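Local coordinates for protein glycosyl hydrolase (Streptomyces cattleya, PDB 7LR8) that probably hydrolyses the Man-beta-1,4-GlcNAc disaccharide of the N-glycan core, as a glycosidase of family 5, subfamily 18, at residues L118-D123 with D166-E171; Q156-P161 with H207-A212; T242-A247 with I289-D294. The protein carries 1 engineered substitution. All coordinates share one frame; numbering follows the deposited sequence.

Interaction 1 of 3, residues L118-D123 with D166-E171; sequences LFTDPD and DRVTPE. With AE3 (2-(2-ethoxyethoxy)ethanol), chain F.
Leu-118 and Asp-166 lie 6.5 Å apart between CA atoms, and Phe-119 and Val-168 7.0 Å, where the loops leading into two helices pass each other. Between residues 118-123 and 166-171 a single hydrogen bond forms, from backbone to side chain: Leu-118 N donates to Asp-166 OD2 at 3.0 Å, meeting the carboxylate from above its plane, 57° out of it. The same oxygen touches Leu-118 CG. Asp-166 OD1 forms a salt bridge with Arg-115, so each carboxylate oxygen has its own partner. An alanine in place of Asp-166 would probably leave Leu-118 N without this acceptor and Arg-115 without this carboxylate. Beyond the carboxylate, the Phe-119 ring turns its edge to Asp-166 O, with CD2 3.6 Å from that oxygen, a buried carbonyl with no hydrogen-bonding partner in the model. Val-168 CG1 packs near Phe-119 CB and Thr-120 CG2, although two conformers make its exact place doubtful. The backbone also borders 2-(2-ethoxyethoxy)ethanol, with Thr-120 O 3.3 Å from C5 of the ligand. Asp-121 N-caps helix 122-139 and Thr-169 N-caps helix 170-187, whose Trp-176 meets Phe-119 edge-to-face; these helices follow strands 90-94 and 145-152.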
ATOM      1  N   LEU B 118      -6.094   2.673 -12.766  1.00 14.64           N
ATOM      2  CA  LEU B 118      -6.041   3.999 -12.149  1.00 16.34           C
ATOM      3  C   LEU B 118      -6.597   5.072 -13.062  1.00 18.02           C
ATOM      4  O   LEU B 118      -7.036   6.127 -12.584  1.00 17.80           O
ATOM      5  CB  LEU B 118      -4.594   4.375 -11.784  1.00 16.15           C
ATOM      6  CG  LEU B 118      -3.955   3.600 -10.644  1.00 17.81           C
ATOM      7  CD1 LEU B 118      -2.543   4.173 -10.408  1.00 18.25           C
ATOM      8  CD2 LEU B 118      -4.821   3.677  -9.388  1.00 20.12           C
ATOM      9  N   PHE B 119      -6.574   4.833 -14.372  1.00 16.33           N
ATOM     10  CA  PHE B 119      -6.951   5.851 -15.335  1.00 17.07           C
ATOM     11  C   PHE B 119      -8.325   5.644 -15.956  1.00 17.71           C
ATOM     12  O   PHE B 119      -8.878   6.607 -16.499  1.00 19.20           O
ATOM     13  CB  PHE B 119      -5.916   5.915 -16.452  1.00 14.24           C
ATOM     14  CG  PHE B 119      -4.515   6.119 -15.959  1.00 16.59           C
ATOM     15  CD1 PHE B 119      -4.112   7.357 -15.500  1.00 20.65           C
ATOM     16  CD2 PHE B 119      -3.608   5.062 -15.932  1.00 17.66           C
ATOM     17  CE1 PHE B 119      -2.820   7.555 -15.037  1.00 18.33           C
ATOM     18  CE2 PHE B 119      -2.302   5.253 -15.478  1.00 20.52           C
ATOM     19  CZ  PHE B 119      -1.918   6.502 -15.025  1.00 19.98           C
ATOM     20  N   THR B 120      -8.891   4.434 -15.895  1.00 17.96           N
ATOM     21  CA  THR B 120     -10.149   4.132 -16.580  1.00 17.85           C
ATOM     22  C   THR B 120     -11.249   3.540 -15.706  1.00 18.94           C
ATOM     23  O   THR B 120     -12.411   3.524 -16.151  1.00 19.29           O
ATOM     24  CB  THR B 120      -9.924   3.161 -17.756  1.00 22.29           C
ATOM     25  OG1 THR B 120      -9.509   1.879 -17.257  1.00 22.35           O
ATOM     26  CG2 THR B 120      -8.879   3.719 -18.734  1.00 23.31           C
ATOM     27  N   ASP B 121     -10.948   3.012 -14.521  1.00 16.90           N
ATOM     28  CA  ASP B 121     -12.010   2.372 -13.749  1.00 18.62           C
ATOM     29  C   ASP B 121     -13.001   3.421 -13.262  1.00 18.89           C
ATOM     30  O   ASP B 121     -12.599   4.377 -12.604  1.00 19.13           O
ATOM     31  CB  ASP B 121     -11.469   1.613 -12.547  1.00 17.45           C
ATOM     32  CG  ASP B 121     -12.582   0.949 -11.763  1.00 18.41           C
ATOM     33  OD1 ASP B 121     -12.965  -0.189 -12.141  1.00 18.00           O
ATOM     34  OD2 ASP B 121     -13.113   1.573 -10.809  1.00 16.35           O
ATOM     35  N   PRO B 122     -14.305   3.253 -13.519  1.00 20.34           N
ATOM     36  CA  PRO B 122     -15.253   4.321 -13.152  1.00 16.69           C
ATOM     37  C   PRO B 122     -15.231   4.668 -11.675  1.00 17.24           C
ATOM     38  O   PRO B 122     -15.352   5.845 -11.320  1.00 17.46           O
ATOM     39  CB  PRO B 122     -16.616   3.746 -13.575  1.00 18.56           C
ATOM     40  CG  PRO B 122     -16.297   2.667 -14.559  1.00 24.66           C
ATOM     41  CD  PRO B 122     -14.967   2.099 -14.149  1.00 20.27           C
ATOM     42  N   ASP B 123     -15.109   3.676 -10.797  1.00 16.97           N
ATOM     43  CA  ASP B 123     -15.187   3.960  -9.369  1.00 16.60           C
ATOM     44  C   ASP B 123     -13.872   4.517  -8.826  1.00 20.08           C
ATOM     45  O   ASP B 123     -13.891   5.432  -7.996  1.00 18.86           O
ATOM     46  CB  ASP B 123     -15.619   2.705  -8.607  1.00 16.89           C
ATOM     47  CG  ASP B 123     -17.055   2.296  -8.939  1.00 21.91           C
ATOM     48  OD1 ASP B 123     -17.903   3.205  -9.086  1.00 22.31           O
ATOM     49  OD2 ASP B 123     -17.327   1.081  -9.065  1.00 21.89           O
ATOM     50  N   ASP B 166      -0.834   0.072 -15.481  1.00 16.79           N
ATOM     51  CA  ASP B 166      -2.243   0.240 -15.845  1.00 20.21           C
ATOM     52  C   ASP B 166      -2.247   0.894 -17.217  1.00 26.85           C
ATOM     53  O   ASP B 166      -2.094   2.116 -17.338  1.00 25.62           O
ATOM     54  CB  ASP B 166      -2.989   1.107 -14.836  1.00 22.77           C
ATOM     55  CG  ASP B 166      -3.332   0.372 -13.570  1.00 20.77           C
ATOM     56  OD1 ASP B 166      -3.355  -0.874 -13.600  1.00 21.18           O
ATOM     57  OD2 ASP B 166      -3.575   1.043 -12.549  1.00 18.79           O
ATOM     58  N   ARG B 167      -2.425   0.087 -18.253  1.00 28.29           N
ATOM     59  CA  ARG B 167      -2.260   0.579 -19.610  1.00 32.39           C
ATOM     60  C   ARG B 167      -3.439   1.450 -20.027  1.00 26.21           C
ATOM     61  O   ARG B 167      -4.589   1.199 -19.648  1.00 25.07           O
ATOM     62  CB  ARG B 167      -2.074  -0.591 -20.574  1.00 38.84           C
ATOM     63  CG  ARG B 167      -0.733  -1.279 -20.356  1.00 48.03           C
ATOM     64  CD  ARG B 167      -0.335  -2.212 -21.483  1.00 57.27           C
ATOM     65  NE  ARG B 167       0.913  -2.896 -21.159  1.00 66.83           N
ATOM     66  CZ  ARG B 167       0.998  -3.938 -20.335  1.00 75.65           C
ATOM     67  NH1 ARG B 167      -0.094  -4.422 -19.757  1.00 79.27           N
ATOM     68  NH2 ARG B 167       2.175  -4.499 -20.089  1.00 78.53           N
ATOM     69  N   VAL B 168      -3.146   2.487 -20.807  0.65 24.70           N
ATOM     70  CA  VAL B 168      -4.164   3.404 -21.301  0.65 25.04           C
ATOM     71  C   VAL B 168      -3.737   3.905 -22.668  0.65 24.54           C
ATOM     72  O   VAL B 168      -2.545   4.003 -22.968  0.65 21.18           O
ATOM     73  CB  VAL B 168      -4.380   4.601 -20.347  0.65 25.81           C
ATOM     74  CG1 VAL B 168      -5.305   4.207 -19.240  0.65 30.04           C
ATOM     75  CG2 VAL B 168      -3.026   5.106 -19.812  0.65 27.69           C
ATOM     76  N   THR B 169      -4.721   4.246 -23.489  1.00 23.30           N
ATOM     77  CA  THR B 169      -4.435   4.901 -24.752  1.00 21.18           C
ATOM     78  C   THR B 169      -4.177   6.377 -24.487  1.00 24.47           C
ATOM     79  O   THR B 169      -4.533   6.891 -23.425  1.00 23.15           O
ATOM     80  CB  THR B 169      -5.604   4.746 -25.724  1.00 23.92           C
ATOM     81  OG1 THR B 169      -6.716   5.536 -25.276  1.00 25.03           O
ATOM     82  CG2 THR B 169      -6.023   3.286 -25.829  1.00 26.39           C
ATOM     83  N   PRO B 170      -3.540   7.077 -25.426  1.00 24.31           N
ATOM     84  CA  PRO B 170      -3.393   8.532 -25.254  1.00 23.58           C
ATOM     85  C   PRO B 170      -4.724   9.248 -25.094  1.00 23.10           C
ATOM     86  O   PRO B 170      -4.830  10.166 -24.274  1.00 22.82           O
ATOM     87  CB  PRO B 170      -2.655   8.955 -26.529  1.00 27.30           C
ATOM     88  CG  PRO B 170      -1.864   7.733 -26.910  1.00 28.56           C
ATOM     89  CD  PRO B 170      -2.766   6.577 -26.578  1.00 27.66           C
ATOM     90  N   GLU B 171      -5.760   8.830 -25.829  1.00 21.96           N
ATOM     91  CA  GLU B 171      -7.061   9.476 -25.688  1.00 24.43           C
ATOM     92  C   GLU B 171      -7.626   9.291 -24.283  1.00 25.55           C
ATOM     93  O   GLU B 171      -8.218  10.220 -23.718  1.00 26.44           O
ATOM     94  CB  GLU B 171      -8.044   8.940 -26.732  1.00 31.22           C
ATOM     95  CG  GLU B 171      -9.359   9.712 -26.780  1.00 52.08           C
ATOM     96  CD  GLU B 171     -10.534   8.864 -27.245  1.00 70.35           C
ATOM     97  OE1 GLU B 171     -10.299   7.821 -27.893  1.00 75.89           O
ATOM     98  OE2 GLU B 171     -11.693   9.241 -26.962  1.00 75.71           O
TER
HETATM   99  C1  AE3 F 601     -18.457   9.135 -17.643  1.00 67.96           C
HETATM  100  C2  AE3 F 601     -18.182   7.643 -17.817  1.00 68.30           C
HETATM  101  O2  AE3 F 601     -17.751   7.097 -16.605  1.00 64.60           O
HETATM  102  C3  AE3 F 601     -16.688   6.202 -16.750  1.00 62.63           C
HETATM  103  C4  AE3 F 601     -15.432   6.818 -16.138  1.00 59.42           C
HETATM  104  O3  AE3 F 601     -14.294   6.319 -16.783  1.00 58.52           O
HETATM  105  C5  AE3 F 601     -13.084   6.763 -16.236  1.00 55.30           C
HETATM  106  C6  AE3 F 601     -12.511   7.897 -17.086  1.00 52.83           C
HETATM  107  O4  AE3 F 601     -13.011   9.126 -16.636  1.00 50.62           O

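Interaction 2 of 3, residues Q156-P161 with H207-A212; sequences QFSGHP and HPFTPA
Ser-158 packs against His-207, Pro-208 and Phe-209, and its short side chain can be traced atom by atom. CB lies at the edge of the Phe-209 ring, in its plane, 3.8 Å from CE1. One bond further, OG is placed between the backbone N and the carbonyl carbon (chi1 75°), where it meets three carbons: His-207 CE1 at 3.4 Å, Pro-208 CD at the same 3.4 Å, and Phe-209 CD1 at 3.6 Å, this last at the ring edge. The hydroxyl thus touches its neighbours across the contact by packing, while its hydrogen bond goes to Asn-155 O. Asn-155 also fixes the imidazole, its ND2 being bonded to His-207 NE2. At His-207 ND1 a water lies in the ring plane, 2.8 Å away, and donates to His-160 O at 2.7 Å, tying the two loops together. Pro-208 CD sits 3.3 Å above one face of the His-207 ring, toward the rim, and, with the bonds at both ring nitrogens, is likely to restrict its rotation. The loop after strand 145-152 is in this way fitted to the one preceding helix 211-216, with His-207 resting on Ala-200 of helix 200-203 and Phe-209 on Ala-173 and Leu-177 of helix 170-187.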
ATOM      1  N   GLN B 156       4.018   7.459 -14.850  1.00 17.90           N
ATOM      2  CA  GLN B 156       4.895   6.297 -14.720  1.00 16.41           C
ATOM      3  C   GLN B 156       4.125   5.008 -14.438  1.00 20.26           C
ATOM      4  O   GLN B 156       4.707   3.930 -14.566  1.00 21.04           O
ATOM      5  CB  GLN B 156       5.961   6.535 -13.636  1.00 20.24           C
ATOM      6  CG  GLN B 156       5.432   6.505 -12.200  1.00 19.58           C
ATOM      7  CD  GLN B 156       5.665   5.184 -11.498  1.00 23.12           C
ATOM      8  OE1 GLN B 156       6.736   4.595 -11.589  1.00 24.11           O
ATOM      9  NE2 GLN B 156       4.646   4.713 -10.783  1.00 19.39           N
ATOM     10  N   PHE B 157       2.837   5.085 -14.096  1.00 19.53           N
ATOM     11  CA  PHE B 157       2.033   3.880 -13.943  1.00 19.63           C
ATOM     12  C   PHE B 157       1.486   3.356 -15.263  1.00 23.51           C
ATOM     13  O   PHE B 157       0.865   2.284 -15.268  1.00 22.52           O
ATOM     14  CB  PHE B 157       0.854   4.138 -12.993  1.00 17.60           C
ATOM     15  CG  PHE B 157       1.259   4.311 -11.553  1.00 17.01           C
ATOM     16  CD1 PHE B 157       1.537   3.198 -10.761  1.00 15.85           C
ATOM     17  CD2 PHE B 157       1.333   5.586 -10.983  1.00 18.93           C
ATOM     18  CE1 PHE B 157       1.898   3.350  -9.431  1.00 19.14           C
ATOM     19  CE2 PHE B 157       1.704   5.747  -9.659  1.00 18.51           C
ATOM     20  CZ  PHE B 157       1.982   4.622  -8.879  1.00 18.65           C
ATOM     21  N   SER B 158       1.684   4.078 -16.371  1.00 19.17           N
ATOM     22  CA  SER B 158       0.864   3.887 -17.560  1.00 20.32           C
ATOM     23  C   SER B 158       1.495   2.987 -18.612  1.00 26.57           C
ATOM     24  O   SER B 158       0.814   2.629 -19.584  1.00 23.31           O
ATOM     25  CB  SER B 158       0.498   5.250 -18.185  1.00 19.41           C
ATOM     26  OG  SER B 158       1.578   5.844 -18.884  1.00 20.50           O
ATOM     27  N   GLY B 159       2.748   2.586 -18.438  1.00 21.82           N
ATOM     28  CA  GLY B 159       3.366   1.709 -19.415  1.00 20.76           C
ATOM     29  C   GLY B 159       4.802   1.397 -19.053  1.00 22.81           C
ATOM     30  O   GLY B 159       5.270   1.692 -17.949  1.00 23.08           O
ATOM     31  N   HIS B 160       5.483   0.770 -20.006  1.00 22.06           N
ATOM     32  CA  HIS B 160       6.901   0.463 -19.865  1.00 22.51           C
ATOM     33  C   HIS B 160       7.678   1.713 -19.438  1.00 23.11           C
ATOM     34  O   HIS B 160       7.385   2.821 -19.917  1.00 24.99           O
ATOM     35  CB  HIS B 160       7.440  -0.072 -21.196  1.00 33.77           C
ATOM     36  CG  HIS B 160       8.910  -0.364 -21.188  1.00 45.70           C
ATOM     37  ND1 HIS B 160       9.864   0.598 -21.447  1.00 51.05           N
ATOM     38  CD2 HIS B 160       9.588  -1.512 -20.953  1.00 49.78           C
ATOM     39  CE1 HIS B 160      11.067   0.055 -21.370  1.00 51.56           C
ATOM     40  NE2 HIS B 160      10.927  -1.224 -21.071  1.00 50.79           N
ATOM     41  N   PRO B 161       8.688   1.583 -18.557  1.00 24.70           N
ATOM     42  CA  PRO B 161       9.222   0.354 -17.957  1.00 22.96           C
ATOM     43  C   PRO B 161       8.596  -0.077 -16.614  1.00 25.18           C
ATOM     44  O   PRO B 161       9.201  -0.926 -15.941  1.00 23.26           O
ATOM     45  CB  PRO B 161      10.703   0.701 -17.762  1.00 24.59           C
ATOM     46  CG  PRO B 161      10.674   2.144 -17.447  1.00 24.29           C
ATOM     47  CD  PRO B 161       9.560   2.738 -18.272  1.00 24.29           C
ATOM     48  N   HIS B 207       4.588   5.996 -25.433  1.00 24.06           N
ATOM     49  CA  HIS B 207       4.134   6.311 -24.079  1.00 20.68           C
ATOM     50  C   HIS B 207       2.788   7.034 -24.141  1.00 20.60           C
ATOM     51  O   HIS B 207       2.614   7.935 -24.967  1.00 22.79           O
ATOM     52  CB  HIS B 207       5.191   7.167 -23.369  1.00 20.16           C
ATOM     53  CG  HIS B 207       4.895   7.430 -21.924  1.00 21.74           C
ATOM     54  ND1 HIS B 207       4.938   6.443 -20.963  1.00 20.35           N
ATOM     55  CD2 HIS B 207       4.578   8.579 -21.275  1.00 18.75           C
ATOM     56  CE1 HIS B 207       4.657   6.972 -19.783  1.00 16.82           C
ATOM     57  NE2 HIS B 207       4.421   8.263 -19.949  1.00 17.39           N
ATOM     58  N   PRO B 208       1.814   6.655 -23.304  1.00 23.53           N
ATOM     59  CA  PRO B 208       0.441   7.163 -23.491  1.00 21.12           C
ATOM     60  C   PRO B 208       0.288   8.634 -23.175  1.00 25.16           C
ATOM     61  O   PRO B 208      -0.630   9.279 -23.702  1.00 22.21           O
ATOM     62  CB  PRO B 208      -0.390   6.307 -22.521  1.00 18.88           C
ATOM     63  CG  PRO B 208       0.456   5.135 -22.197  1.00 26.23           C
ATOM     64  CD  PRO B 208       1.880   5.605 -22.277  1.00 25.74           C
ATOM     65  N   PHE B 209       1.123   9.174 -22.295  1.00 19.60           N
ATOM     66  CA  PHE B 209       1.073  10.586 -21.961  1.00 21.27           C
ATOM     67  C   PHE B 209       1.992  11.313 -22.925  1.00 23.11           C
ATOM     68  O   PHE B 209       3.157  10.931 -23.079  1.00 20.85           O
ATOM     69  CB  PHE B 209       1.479  10.814 -20.504  1.00 16.74           C
ATOM     70  CG  PHE B 209       0.395  10.453 -19.509  1.00 18.84           C
ATOM     71  CD1 PHE B 209       0.178   9.130 -19.139  1.00 18.14           C
ATOM     72  CD2 PHE B 209      -0.388  11.443 -18.931  1.00 22.05           C
ATOM     73  CE1 PHE B 209      -0.825   8.799 -18.214  1.00 19.63           C
ATOM     74  CE2 PHE B 209      -1.390  11.128 -18.010  1.00 20.20           C
ATOM     75  CZ  PHE B 209      -1.612   9.799 -17.653  1.00 20.66           C
ATOM     76  N   THR B 210       1.456  12.314 -23.618  1.00 21.75           N
ATOM     77  CA  THR B 210       2.133  12.889 -24.770  1.00 22.51           C
ATOM     78  C   THR B 210       2.648  14.296 -24.484  1.00 26.00           C
ATOM     79  O   THR B 210       2.253  14.933 -23.500  1.00 23.91           O
ATOM     80  CB  THR B 210       1.187  12.943 -25.977  1.00 21.63           C
ATOM     81  OG1 THR B 210       0.133  13.884 -25.717  1.00 21.57           O
ATOM     82  CG2 THR B 210       0.585  11.560 -26.260  1.00 21.95           C
ATOM     83  N   PRO B 211       3.547  14.813 -25.330  1.00 21.37           N
ATOM     84  CA  PRO B 211       3.909  16.234 -25.202  1.00 23.12           C
ATOM     85  C   PRO B 211       2.709  17.153 -25.327  1.00 20.67           C
ATOM     86  O   PRO B 211       2.626  18.172 -24.632  1.00 22.10           O
ATOM     87  CB  PRO B 211       4.903  16.446 -26.349  1.00 21.83           C
ATOM     88  CG  PRO B 211       5.456  15.073 -26.647  1.00 19.88           C
ATOM     89  CD  PRO B 211       4.316  14.130 -26.388  1.00 22.66           C
ATOM     90  N   ALA B 212       1.766  16.815 -26.200  1.00 22.16           N
ATOM     91  CA  ALA B 212       0.569  17.636 -26.339  1.00 22.96           C
ATOM     92  C   ALA B 212      -0.227  17.691 -25.036  1.00 24.89           C
ATOM     93  O   ALA B 212      -0.741  18.756 -24.665  1.00 25.07           O
ATOM     94  CB  ALA B 212      -0.294  17.104 -27.481  1.00 24.77           C
TER
HETATM   95  O   HOH W   1       5.444   3.735 -21.585  1.00 22.18           O

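Interaction 3 of 3, residues T242-A247 with I289-D294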
ATOM      1  N   THR B 242      24.664  18.049 -20.072  1.00 22.67           N
ATOM      2  CA  THR B 242      24.217  17.823 -18.704  1.00 21.30           C
ATOM      3  C   THR B 242      23.819  19.138 -18.038  1.00 20.95           C
ATOM      4  O   THR B 242      22.809  19.193 -17.327  1.00 21.64           O
ATOM      5  CB  THR B 242      25.309  17.099 -17.920  1.00 26.34           C
ATOM      6  OG1 THR B 242      25.433  15.762 -18.427  1.00 25.52           O
ATOM      7  CG2 THR B 242      24.969  17.031 -16.443  1.00 23.42           C
ATOM      8  N   ALA B 243      24.565  20.215 -18.302  1.00 21.71           N
ATOM      9  CA  ALA B 243      24.265  21.510 -17.684  1.00 22.65           C
ATOM     10  C   ALA B 243      23.032  22.164 -18.291  1.00 25.01           C
ATOM     11  O   ALA B 243      22.368  22.969 -17.629  1.00 23.58           O
ATOM     12  CB  ALA B 243      25.458  22.453 -17.821  1.00 26.59           C
ATOM     13  N   GLN B 244      22.735  21.872 -19.551  1.00 20.32           N
ATOM     14  CA  GLN B 244      21.658  22.535 -20.263  1.00 19.56           C
ATOM     15  C   GLN B 244      20.400  21.682 -20.341  1.00 22.40           C
ATOM     16  O   GLN B 244      19.432  22.079 -20.997  1.00 21.87           O
ATOM     17  CB  GLN B 244      22.135  22.909 -21.673  1.00 24.82           C
ATOM     18  CG  GLN B 244      23.235  23.992 -21.715  1.00 22.33           C
ATOM     19  CD  GLN B 244      22.661  25.391 -21.599  1.00 23.35           C
ATOM     20  OE1 GLN B 244      21.465  25.603 -21.814  1.00 29.84           O
ATOM     21  NE2 GLN B 244      23.511  26.353 -21.277  1.00 33.93           N
ATOM     22  N   HIS B 245      20.387  20.517 -19.693  1.00 17.91           N
ATOM     23  CA  HIS B 245      19.266  19.609 -19.888  1.00 17.38           C
ATOM     24  C   HIS B 245      17.952  20.241 -19.439  1.00 20.23           C
ATOM     25  O   HIS B 245      16.921  20.083 -20.103  1.00 18.75           O
ATOM     26  CB  HIS B 245      19.520  18.288 -19.158  1.00 17.86           C
ATOM     27  CG  HIS B 245      18.432  17.280 -19.370  1.00 19.46           C
ATOM     28  ND1 HIS B 245      17.287  17.238 -18.597  1.00 18.73           N
ATOM     29  CD2 HIS B 245      18.289  16.317 -20.311  1.00 20.25           C
ATOM     30  CE1 HIS B 245      16.501  16.272 -19.038  1.00 19.81           C
ATOM     31  NE2 HIS B 245      17.078  15.707 -20.083  1.00 18.34           N
ATOM     32  N   ALA B 246      17.964  20.969 -18.326  1.00 21.46           N
ATOM     33  CA  ALA B 246      16.714  21.550 -17.843  1.00 19.09           C
ATOM     34  C   ALA B 246      16.228  22.673 -18.759  1.00 20.81           C
ATOM     35  O   ALA B 246      15.025  22.779 -19.030  1.00 21.30           O
ATOM     36  CB  ALA B 246      16.883  22.043 -16.407  1.00 18.21           C
ATOM     37  N   ALA B 247      17.143  23.527 -19.241  1.00 22.00           N
ATOM     38  CA  ALA B 247      16.768  24.546 -20.219  1.00 21.66           C
ATOM     39  C   ALA B 247      16.252  23.907 -21.503  1.00 23.13           C
ATOM     40  O   ALA B 247      15.339  24.430 -22.149  1.00 21.22           O
ATOM     41  CB  ALA B 247      17.965  25.459 -20.518  1.00 19.07           C
ATOM     42  N   ILE B 289      20.804  26.420 -13.271  1.00 20.96           N
ATOM     43  CA  ILE B 289      19.894  27.537 -13.051  1.00 20.08           C
ATOM     44  C   ILE B 289      20.221  28.697 -13.991  1.00 22.81           C
ATOM     45  O   ILE B 289      19.312  29.293 -14.582  1.00 24.02           O
ATOM     46  CB  ILE B 289      19.928  27.964 -11.572  1.00 20.98           C
ATOM     47  CG1 ILE B 289      19.389  26.837 -10.690  1.00 23.56           C
ATOM     48  CG2 ILE B 289      19.138  29.266 -11.371  1.00 22.63           C
ATOM     49  CD1 ILE B 289      19.420  27.150  -9.211  1.00 27.30           C
ATOM     50  N   ASP B 290      21.511  29.035 -14.162  1.00 21.86           N
ATOM     51  CA  ASP B 290      21.858  30.073 -15.131  1.00 23.90           C
ATOM     52  C   ASP B 290      21.317  29.726 -16.514  1.00 25.09           C
ATOM     53  O   ASP B 290      20.793  30.594 -17.221  1.00 26.89           O
ATOM     54  CB  ASP B 290      23.373  30.275 -15.214  1.00 24.36           C
ATOM     55  CG  ASP B 290      23.948  30.998 -14.011  1.00 34.08           C
ATOM     56  OD1 ASP B 290      23.210  31.726 -13.321  1.00 33.81           O
ATOM     57  OD2 ASP B 290      25.164  30.844 -13.764  1.00 34.45           O
ATOM     58  N   ALA B 291      21.436  28.459 -16.917  1.00 21.51           N
ATOM     59  CA  ALA B 291      20.941  28.070 -18.232  1.00 21.36           C
ATOM     60  C   ALA B 291      19.419  28.196 -18.309  1.00 22.58           C
ATOM     61  O   ALA B 291      18.881  28.671 -19.314  1.00 23.36           O
ATOM     62  CB  ALA B 291      21.378  26.639 -18.555  1.00 21.99           C
ATOM     63  N   VAL B 292      18.716  27.809 -17.249  1.00 19.72           N
ATOM     64  CA  VAL B 292      17.257  27.880 -17.274  1.00 21.84           C
ATOM     65  C   VAL B 292      16.789  29.329 -17.243  1.00 26.30           C
ATOM     66  O   VAL B 292      15.863  29.716 -17.968  1.00 25.40           O
ATOM     67  CB  VAL B 292      16.664  27.068 -16.114  1.00 21.65           C
ATOM     68  CG1 VAL B 292      15.162  27.331 -16.013  1.00 31.92           C
ATOM     69  CG2 VAL B 292      16.913  25.591 -16.339  1.00 21.74           C
ATOM     70  N   LEU B 293      17.428  30.160 -16.420  1.00 23.78           N
ATOM     71  CA  LEU B 293      17.005  31.552 -16.332  1.00 22.26           C
ATOM     72  C   LEU B 293      17.354  32.360 -17.581  1.00 26.39           C
ATOM     73  O   LEU B 293      16.919  33.511 -17.692  1.00 29.85           O
ATOM     74  CB  LEU B 293      17.616  32.207 -15.085  1.00 29.39           C
ATOM     75  CG  LEU B 293      17.118  31.695 -13.724  1.00 30.10           C
ATOM     76  CD1 LEU B 293      17.745  32.506 -12.596  1.00 35.09           C
ATOM     77  CD2 LEU B 293      15.606  31.731 -13.625  1.00 34.86           C
ATOM     78  N   ASP B 294      18.117  31.794 -18.517  1.00 26.03           N
ATOM     79  CA  ASP B 294      18.287  32.372 -19.846  1.00 27.16           C
ATOM     80  C   ASP B 294      17.149  31.986 -20.801  1.00 24.33           C
ATOM     81  O   ASP B 294      17.230  32.273 -22.000  1.00 32.65           O
ATOM     82  CB  ASP B 294      19.641  31.944 -20.426  1.00 26.47           C
ATOM     83  CG  ASP B 294      20.078  32.794 -21.602  1.00 27.04           C
ATOM     84  OD1 ASP B 294      19.950  34.041 -21.532  1.00 29.11           O
ATOM     85  OD2 ASP B 294      20.564  32.203 -22.595  1.00 30.50           O
TER
HETATM   86  O   HOH W   2      20.121  28.177 -21.752  1.00 23.13           O
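Ala-247 and Val-292 bring helices 240-253 and 281-293 together, their CA atoms 4.5 Å apart. The short axes of the two segments approach to 7.7 Å and cross at -36°, a spacing that small side chains make possible. Apolar packing comes first. In Val-292, chi1 of 171° turns CG1 anti to the backbone N, which leaves CG2, anti to the carbonyl carbon, directed at the other helix; there it meets Ala-246 CB at 3.5 Å and lies against the backbone N of Ala-247. Ala-247 CB in turn faces Ala-291, 4.1 Å from its CB and 3.6 Å from its carbonyl O, so that methyl and main chain are in direct contact. A second kind of contact is made by an amide. Gln-244 is bent at chi2 (-82°), and Ala-291 CB lies almost equally far from its CD, OE1 and NE2, the nearest being OE1 at 3.4 Å. The polar link runs through water: one molecule donates to Gln-244 OE1 at 2.9 Å and to Ala-291 O at 2.8 Å, bridging side chain and helix backbone. Away from the interface, Asp-290 and Asp-294 form salt bridges with Arg-345 and Arg-395. Two helices that follow successive parallel strands, 221-225 and 264-269, and pack side by side outside the strands are characteristic of the (beta/alpha)8 barrel, the fold of family 5 glycosidases.

In the fold
Interactions 1 and 2 form one neighbourhood, their centres 12 Å apart and their segments alternating along the chain. They meet directly: Asp-166 N lies 2.8 Å from Phe-157 O, a probable hydrogen bond, and Phe-119 CE1 packs 3.7 Å from Phe-209 CZ. Together they join the loops after strands 90-94, 145-152 and 194-196, three consecutive strands of the barrel, beside the substrate-binding side. Interaction 3 comes later in the chain, about 34 Å from interaction 1, across the chain's centre, and 25 Å from interaction 2 between centres, and links helices beyond strands 221-225 and 264-269. The example illustrates how adjacent beta-alpha units of a barrel are joined outside the strands, here at two separate places.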